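Matching sites in KLLA0C04147p from Kluyveromyces lactis, a protein that probably binds sterols and carries them between membranes, its lipid-transfer domain holding ergosterol in this crystal (PDB 5H2D (chain A, 1.60 Å), residues 67-72 and 360-365), and in its relative oxysterol-binding protein homolog 3 from Saccharomyces cerevisiae (PDB 4INQ (chain B, 2.20 Å), residues 66-71 and 328-333). Structure 2 is superposed on structure 1 by the backbone atoms of these residues (RMSD 0.52 Å); each is numbered along its deposited sequence.

Structure 1 (5H2D); sequences NEPTSL and RAMEEG.
Met362 and Pro69 meet where helix 357-363 packs against the corner that follows the short strand 67-68, inside the oxysterol-binding domain, whose ergosterol touches Leu72 further along the same segment. The tight part is apolar. With CG anti to the backbone N (chi1 -176°) and a bend at chi3, Met362 reaches across Asn67 at about a right angle, and its CE comes within 3.6 Å of Asn67 CB. Its SD lies 3.9 Å from both Glu68 C and Pro69 N. Pro69, centre of an inverse gamma turn, sets its CB 3.8 Å from Glu363 CB. Facing the other way, Glu68 OE1 accepts the hydroxyl of Thr70 on its anti lone pair (OG1 to OE1 2.6 Å) and also meets Arg116 and Arg75. The looser side is polar: no direct hydrogen bond joins the segments, but a water bridges Pro69 O and Glu363 OE2. Glu363 OE1 pairs with Arg360 NH1 (2.9 Å) and with Arg30, which should hold the carboxylate in place beside the water.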
# COMPACT_ATOMS: atom_id res chain seq x y z
N ASN A 67 -4.20 -5.56 -17.84
CA ASN A 67 -4.02 -4.24 -17.24
C ASN A 67 -5.15 -3.99 -16.25
O ASN A 67 -6.26 -4.52 -16.38
CB ASN A 67 -4.03 -3.13 -18.28
CG ASN A 67 -2.82 -3.14 -19.19
OD1 ASN A 67 -2.89 -2.67 -20.33
ND2 ASN A 67 -1.70 -3.64 -18.71
N GLU A 68 -4.88 -3.13 -15.26
CA GLU A 68 -5.89 -2.71 -14.30
C GLU A 68 -5.92 -1.19 -14.24
O GLU A 68 -4.85 -0.57 -14.20
CB GLU A 68 -5.57 -3.29 -12.91
CG GLU A 68 -6.59 -2.99 -11.85
CD GLU A 68 -6.18 -3.57 -10.51
OE1 GLU A 68 -5.63 -2.83 -9.66
OE2 GLU A 68 -6.41 -4.77 -10.30
N PRO A 69 -7.10 -0.55 -14.18
CA PRO A 69 -7.16 0.92 -14.17
C PRO A 69 -6.92 1.51 -12.79
O PRO A 69 -7.62 2.42 -12.36
CB PRO A 69 -8.59 1.21 -14.64
CG PRO A 69 -9.36 0.05 -14.08
CD PRO A 69 -8.45 -1.14 -14.27
N THR A 70 -5.91 1.01 -12.10
CA THR A 70 -5.42 1.64 -10.89
C THR A 70 -3.96 1.95 -11.12
O THR A 70 -3.32 1.35 -11.97
CB THR A 70 -5.54 0.74 -9.67
OG1 THR A 70 -4.71 -0.41 -9.86
CG2 THR A 70 -7.00 0.29 -9.46
N SER A 71 -3.43 2.89 -10.35
CA SER A 71 -2.00 3.21 -10.40
C SER A 71 -1.25 2.41 -9.35
O SER A 71 -1.80 2.02 -8.32
CB SER A 71 -1.79 4.71 -10.16
OG SER A 71 -0.42 5.08 -10.21
N LEU A 72 0.05 2.15 -9.61
CA LEU A 72 0.88 1.66 -8.51
C LEU A 72 0.74 2.56 -7.27
O LEU A 72 0.74 2.07 -6.14
CB LEU A 72 2.35 1.57 -8.96
CG LEU A 72 3.06 0.23 -8.75
CD1 LEU A 72 3.18 -0.10 -7.28
CD2 LEU A 72 2.35 -0.88 -9.50
N ARG A 360 -8.05 6.97 -16.74
CA ARG A 360 -9.48 7.27 -16.66
C ARG A 360 -10.25 6.59 -17.79
O ARG A 360 -11.31 6.00 -17.57
CB ARG A 360 -9.72 8.78 -16.71
CG ARG A 360 -11.20 9.19 -16.78
CD ARG A 360 -11.97 8.85 -15.50
NE ARG A 360 -11.26 9.38 -14.35
CZ ARG A 360 -11.26 8.82 -13.14
NH1 ARG A 360 -11.95 7.71 -12.93
NH2 ARG A 360 -10.55 9.35 -12.17
N ALA A 361 -9.72 6.67 -19.01
CA ALA A 361 -10.37 6.00 -20.14
C ALA A 361 -10.49 4.51 -19.88
O ALA A 361 -11.54 3.91 -20.13
CB ALA A 361 -9.59 6.26 -21.43
N MET A 362 -9.42 3.89 -19.38
CA MET A 362 -9.47 2.45 -19.16
C MET A 362 -10.52 2.11 -18.12
O MET A 362 -11.27 1.14 -18.28
CB MET A 362 -8.11 1.91 -18.74
CG MET A 362 -8.14 0.40 -18.61
SD MET A 362 -6.59 -0.28 -17.99
CE MET A 362 -5.52 -0.02 -19.40
N GLU A 363 -10.60 2.91 -17.05
CA GLU A 363 -11.59 2.63 -16.01
C GLU A 363 -13.00 2.66 -16.57
O GLU A 363 -13.88 1.94 -16.08
CB GLU A 363 -11.45 3.63 -14.87
CG GLU A 363 -12.23 3.25 -13.63
CD GLU A 363 -12.33 4.38 -12.64
OE1 GLU A 363 -13.33 5.13 -12.68
OE2 GLU A 363 -11.40 4.54 -11.81
N GLU A 364 -13.23 3.50 -17.58
CA GLU A 364 -14.54 3.64 -18.19
C GLU A 364 -14.74 2.70 -19.36
O GLU A 364 -15.75 2.81 -20.07
CB GLU A 364 -14.75 5.10 -18.61
CG GLU A 364 -14.76 6.03 -17.39
CD GLU A 364 -15.05 7.48 -17.71
OE1 GLU A 364 -15.07 7.86 -18.89
OE2 GLU A 364 -15.25 8.26 -16.76
N GLY A 365 -13.80 1.79 -19.58
CA GLY A 365 -13.94 0.80 -20.64
C GLY A 365 -13.63 1.28 -22.03
O GLY A 365 -13.98 0.61 -23.01
O HOH W 1 -9.97 2.49 -10.63

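Structure 2 (4INQ); sequences NEPISI and RAYEEG.
Tyr330 comes up to Pro68 with its ring edge, the two side chains crossing at about a right angle. The tight part is built on this ring. With CG anti to the backbone N (chi1 -172°), it reaches toward the strand and its OH donates to Asn66 O at 2.7 Å, 28° out of the carbonyl plane. The bond ties the hydroxyl to the strand backbone. The Asn66 side chain lies about 4 Å (nearest atoms) from the bound short-chain phosphatidylinositol 4-phosphate, next to Lys118 of the lipid-binding site. Nearer the helix, CE2 of the Tyr330 ring is 4.1 Å from Glu67 C and its CD2 4.1 Å from Pro68 N. Pro68, centre of an inverse gamma turn, sets its CB 3.7 Å from Glu331 CB. Glu67 turns to Arg114, while Ile69 points away from the helix and is buried. The looser side is polar: a water bridges Pro68 O and Glu331 OE1. Glu331 OE2, the oxygen farther from that water, is gripped by Arg328 NH1 (3.2 Å) and by Arg31.

How the two compare
The main exchange is Met362(A) against Tyr330(B). The two side chains start alike: their CB atoms coincide within the error and their CG atoms lie 0.3 Å apart, with SD of Met362(A) 1.3 Å apart from CD2 of Tyr330(B). CE of Met362(A) has no counterpart in the tyrosine, whereas CD1, CE1, CE2, CZ and OH of Tyr330(B) have none in the methionine. The phenol adds a hydrogen bond across the contact, Tyr330(B) OH to Asn66(B) O at 2.7 Å; methionine has no polar atom to make it.

The neighbouring asparagine also lies differently: the CA atoms of Asn67(A) and Asn66(B) stand 1.2 Å apart after superposition and their CG atoms 2.7 Å apart, though it touches Met362(A) or Tyr330(B) in both structures. The prolines shift less, with 0.9 Å between the CA atoms of Pro69(A) and Pro68(B) after superposition.

At Thr70(A) / Ile69(B), both buried and facing away, OG1 of Thr70(A) and CG1 of Ile69(B) lie 0.9 Å apart after superposition, while CD1 of Ile69(B) has no counterpart; the bond from Thr70(A) OG1 to Glu68(A) OE1 is absent with isoleucine, and the Glu68(A) / Glu67(B) side chains lie differently. Leu72(A) corresponds to Ile71(B), and nothing beyond the exchange is read there.

What stays is the polar side: Glu363(A) and Glu331(B) keep their place, each salt-bridged to its arginine, Arg360(A) or Arg328(B), and water 1 and water 2 occupy the same site.

Structure 2 (4INQ)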
# COMPACT_ATOMS: atom_id res chain seq x y z
N ASN B 66 -3.37 -4.23 -17.71
CA ASN B 66 -3.54 -3.42 -16.50
C ASN B 66 -4.94 -3.46 -15.89
O ASN B 66 -5.91 -3.90 -16.51
CB ASN B 66 -3.22 -1.95 -16.81
CG ASN B 66 -1.75 -1.70 -17.14
OD1 ASN B 66 -1.41 -0.67 -17.73
ND2 ASN B 66 -0.88 -2.61 -16.74
N GLU B 67 -5.01 -2.99 -14.64
CA GLU B 67 -6.25 -2.85 -13.89
C GLU B 67 -6.33 -1.32 -13.77
O GLU B 67 -5.29 -0.65 -13.77
CB GLU B 67 -6.16 -3.52 -12.52
CG GLU B 67 -4.84 -3.35 -11.80
CD GLU B 67 -4.84 -4.03 -10.45
OE1 GLU B 67 -5.33 -5.17 -10.36
OE2 GLU B 67 -4.34 -3.44 -9.47
N PRO B 68 -7.54 -0.75 -13.65
CA PRO B 68 -7.70 0.70 -13.55
C PRO B 68 -7.16 1.52 -12.37
O PRO B 68 -7.88 2.35 -11.82
CB PRO B 68 -9.21 0.89 -13.74
CG PRO B 68 -9.78 -0.33 -13.13
CD PRO B 68 -8.85 -1.42 -13.64
N ILE B 69 -5.90 1.30 -11.99
CA ILE B 69 -5.24 2.08 -10.93
C ILE B 69 -3.73 2.00 -11.15
O ILE B 69 -3.25 1.06 -11.80
CB ILE B 69 -5.51 1.57 -9.49
CG1 ILE B 69 -4.86 0.20 -9.27
CG2 ILE B 69 -7.01 1.53 -9.20
CD1 ILE B 69 -4.76 -0.21 -7.78
N SER B 70 -2.99 2.97 -10.63
CA SER B 70 -1.53 2.97 -10.77
C SER B 70 -0.91 2.20 -9.61
O SER B 70 -1.61 1.81 -8.68
CB SER B 70 -0.99 4.40 -10.76
OG SER B 70 -0.99 4.93 -9.44
N ILE B 71 0.40 1.98 -9.67
CA ILE B 71 1.12 1.27 -8.60
C ILE B 71 1.07 2.08 -7.31
O ILE B 71 1.03 1.51 -6.22
CB ILE B 71 2.60 1.04 -8.97
CG1 ILE B 71 2.72 0.02 -10.09
CG2 ILE B 71 3.37 0.56 -7.76
CD1 ILE B 71 4.11 -0.07 -10.67
N ARG B 328 -8.14 6.58 -16.70
CA ARG B 328 -9.53 7.01 -16.68
C ARG B 328 -10.34 6.40 -17.84
O ARG B 328 -11.40 5.83 -17.62
CB ARG B 328 -9.62 8.54 -16.72
CG ARG B 328 -11.02 9.10 -16.50
CD ARG B 328 -11.58 8.71 -15.15
NE ARG B 328 -10.91 9.38 -14.03
CZ ARG B 328 -11.06 9.03 -12.76
NH1 ARG B 328 -11.86 8.02 -12.46
NH2 ARG B 328 -10.44 9.69 -11.79
N ALA B 329 -9.83 6.52 -19.06
CA ALA B 329 -10.52 5.98 -20.24
C ALA B 329 -10.66 4.46 -20.12
O ALA B 329 -11.67 3.88 -20.51
CB ALA B 329 -9.75 6.33 -21.51
N TYR B 330 -9.62 3.82 -19.60
CA TYR B 330 -9.62 2.38 -19.42
C TYR B 330 -10.69 2.01 -18.40
O TYR B 330 -11.49 1.10 -18.61
CB TYR B 330 -8.25 1.93 -18.91
CG TYR B 330 -8.07 0.42 -18.87
CD1 TYR B 330 -8.05 -0.33 -20.05
CD2 TYR B 330 -7.88 -0.24 -17.66
CE1 TYR B 330 -7.84 -1.71 -20.01
CE2 TYR B 330 -7.67 -1.61 -17.62
CZ TYR B 330 -7.64 -2.34 -18.79
OH TYR B 330 -7.39 -3.69 -18.73
N GLU B 331 -10.71 2.75 -17.28
CA GLU B 331 -11.68 2.51 -16.23
C GLU B 331 -13.09 2.62 -16.79
O GLU B 331 -13.98 1.84 -16.45
CB GLU B 331 -11.51 3.52 -15.09
CG GLU B 331 -12.49 3.35 -13.95
CD GLU B 331 -12.43 4.49 -12.95
OE1 GLU B 331 -11.43 4.62 -12.22
OE2 GLU B 331 -13.40 5.27 -12.90
N GLU B 332 -13.29 3.61 -17.66
CA GLU B 332 -14.58 3.83 -18.26
C GLU B 332 -14.85 2.92 -19.46
O GLU B 332 -15.89 3.03 -20.11
CB GLU B 332 -14.73 5.31 -18.62
CG GLU B 332 -15.09 6.15 -17.41
CD GLU B 332 -14.95 7.65 -17.64
OE1 GLU B 332 -15.34 8.14 -18.72
OE2 GLU B 332 -14.46 8.34 -16.72
N GLY B 333 -13.92 2.01 -19.74
CA GLY B 333 -14.11 1.06 -20.82
C GLY B 333 -13.53 1.30 -22.21
O GLY B 333 -13.64 0.42 -23.06
O HOH W 2 -10.29 2.26 -10.84